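Local coordinates for bifunctional protein PutA (Bradyrhizobium diazoefficiens, PDB 6BSN) that probably oxidises proline to glutamate in two steps, pairing an FAD-dependent proline dehydrogenase with an NAD+-dependent aldehyde dehydrogenase in one chain, at residues V782-F787 / N945-V950. The protein carries 1 engineered substitution. Numbering follows the deposited sequence.
With PRO (proline), chain D.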
loop_
_atom_site.group_PDB
_atom_site.type_symbol
_atom_site.label_atom_id
_atom_site.label_comp_id
_atom_site.label_asym_id
_atom_site.label_seq_id
_atom_site.Cartn_x
_atom_site.Cartn_y
_atom_site.Cartn_z
ATOM N N VAL A 782 -25.634 -19.686 37.059
ATOM C CA VAL A 782 -25.845 -21.063 37.477
ATOM C C VAL A 782 -27.263 -21.499 37.150
ATOM O O VAL A 782 -27.487 -22.607 36.636
ATOM C CB VAL A 782 -25.526 -21.234 38.974
ATOM C CG1 VAL A 782 -26.153 -22.530 39.514
ATOM C CG2 VAL A 782 -24.023 -21.255 39.171
ATOM N N VAL A 783 -28.237 -20.617 37.395
ATOM C CA VAL A 783 -29.638 -20.959 37.139
ATOM C C VAL A 783 -29.846 -21.226 35.650
ATOM O O VAL A 783 -30.488 -22.203 35.253
ATOM C CB VAL A 783 -30.560 -19.840 37.672
ATOM C CG1 VAL A 783 -31.967 -19.934 37.090
ATOM C CG2 VAL A 783 -30.638 -19.920 39.199
ATOM N N THR A 784 -29.283 -20.362 34.809
ATOM C CA THR A 784 -29.388 -20.535 33.367
ATOM C C THR A 784 -28.687 -21.808 32.910
ATOM O O THR A 784 -29.265 -22.634 32.198
ATOM C CB THR A 784 -28.791 -19.316 32.666
ATOM O OG1 THR A 784 -29.650 -18.191 32.876
ATOM C CG2 THR A 784 -28.682 -19.585 31.191
ATOM N N SER A 785 -27.425 -21.972 33.295
ATOM C CA SER A 785 -26.641 -23.086 32.787
ATOM C C SER A 785 -27.186 -24.423 33.254
ATOM O O SER A 785 -27.064 -25.428 32.536
ATOM C CB SER A 785 -25.184 -22.915 33.212
ATOM O OG SER A 785 -24.719 -21.638 32.780
ATOM N N ALA A 786 -27.779 -24.472 34.445
ATOM C CA ALA A 786 -28.202 -25.765 34.961
ATOM C C ALA A 786 -29.652 -26.074 34.629
ATOM O O ALA A 786 -30.014 -27.251 34.555
ATOM C CB ALA A 786 -28.003 -25.833 36.490
ATOM N N PHE A 787 -30.504 -25.051 34.449
ATOM C CA PHE A 787 -31.948 -25.279 34.405
ATOM C C PHE A 787 -32.631 -24.847 33.114
ATOM O O PHE A 787 -33.708 -25.369 32.814
ATOM C CB PHE A 787 -32.640 -24.591 35.596
ATOM C CG PHE A 787 -32.109 -25.028 36.950
ATOM C CD1 PHE A 787 -31.866 -26.370 37.221
ATOM C CD2 PHE A 787 -31.837 -24.094 37.945
ATOM C CE1 PHE A 787 -31.378 -26.780 38.482
ATOM C CE2 PHE A 787 -31.343 -24.500 39.196
ATOM C CZ PHE A 787 -31.115 -25.848 39.459
ATOM N N ASN A 945 -22.695 -17.496 31.549
ATOM C CA ASN A 945 -23.224 -18.850 31.597
ATOM C C ASN A 945 -22.468 -19.762 30.605
ATOM O O ASN A 945 -21.647 -19.319 29.796
ATOM C CB ASN A 945 -24.730 -18.834 31.343
ATOM C CG ASN A 945 -25.083 -18.533 29.903
ATOM O OD1 ASN A 945 -24.474 -19.076 28.982
ATOM N ND2 ASN A 945 -26.101 -17.689 29.700
ATOM N N MET A 946 -22.767 -21.055 30.664
ATOM C CA MET A 946 -21.984 -22.065 29.956
ATOM C C MET A 946 -22.688 -22.623 28.722
ATOM O O MET A 946 -22.202 -23.588 28.127
ATOM C CB MET A 946 -21.640 -23.209 30.915
ATOM C CG MET A 946 -20.779 -22.782 32.088
ATOM S SD MET A 946 -20.912 -23.887 33.512
ATOM C CE MET A 946 -20.588 -25.515 32.799
ATOM N N ILE A 947 -23.811 -22.039 28.317
ATOM C CA ILE A 947 -24.701 -22.651 27.345
ATOM C C ILE A 947 -24.903 -21.707 26.152
ATOM O O ILE A 947 -24.513 -20.539 26.169
ATOM C CB ILE A 947 -26.056 -23.023 27.974
ATOM C CG1 ILE A 947 -26.758 -21.756 28.455
ATOM C CG2 ILE A 947 -25.892 -24.026 29.111
ATOM C CD1 ILE A 947 -28.186 -22.015 28.783
ATOM N N GLY A 948 -25.570 -22.219 25.129
ATOM C CA GLY A 948 -25.868 -21.397 23.959
ATOM C C GLY A 948 -24.667 -21.001 23.117
ATOM O O GLY A 948 -24.589 -19.853 22.670
ATOM N N ALA A 949 -23.735 -21.929 22.869
ATOM C CA ALA A 949 -22.608 -21.633 21.988
ATOM C C ALA A 949 -23.096 -21.104 20.640
ATOM O O ALA A 949 -24.104 -21.565 20.096
ATOM C CB ALA A 949 -21.744 -22.880 21.794
ATOM N N VAL A 950 -22.415 -20.086 20.130
ATOM C CA VAL A 950 -22.813 -19.434 18.886
ATOM C C VAL A 950 -21.913 -19.919 17.759
ATOM O O VAL A 950 -20.684 -19.857 17.870
ATOM C CB VAL A 950 -22.774 -17.900 19.014
ATOM C CG1 VAL A 950 -23.022 -17.257 17.650
ATOM C CG2 VAL A 950 -23.850 -17.413 20.041
HETATM N N PRO D . -25.204 -26.288 21.672
HETATM C CA PRO D . -25.662 -26.507 23.037
HETATM C C PRO D . -25.210 -25.351 23.944
HETATM O O PRO D . -24.177 -24.701 23.664
HETATM C CB PRO D . -25.131 -27.822 23.550
HETATM C CG PRO D . -24.636 -28.523 22.284
HETATM C CD PRO D . -24.335 -27.356 21.287
HETATM O OXT PRO D . -25.867 -25.064 24.969
HETATM O O HOH W 1 -27.256 -16.232 32.559
#
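S785 and M946 meet through one nearly straight hydrogen bond: the backbone N-H of M946 donates to S785 OG at 2.9 Å, with an angle of 160° at the hydrogen. The serine hydroxyl also bonds the carbonyl of D781 one helical turn back, so two partners fix its rotation while the 945-950 loop is tied to the end of helix 775-787. Packing is closest beside this bond. The torsion that sets T784 OG1 beside the backbone N (chi1 -70°) leaves CG2 anti to that N, facing the loop, where it comes within 3.5 Å of I947 CD1, a tight approach for two carbons, and also touches the amide of N945. The other branch of I947, CG2, lies against S785 CA at 3.9 Å. At the hydroxyl branch of T784 the contact is looser and wetter: one water sits 3.1 Å from T784 OG1 and takes only a weak bond from N945 ND2, both residues being partly exposed. N945 shapes the loop from within, its OD1 accepting from I947 N at 3.1 Å in an Asx turn. Just beyond it, successive amides grip the carboxylate of a bound proline, G948 N holding OXT and A949 N holding O, each at 2.9 Å; R793 and S795 also hydrogen-bond to it. Backbone amides clasping a substrate-like carboxylate in this loop are consistent with the aldehyde-substrate site of a glutamate semialdehyde dehydrogenase.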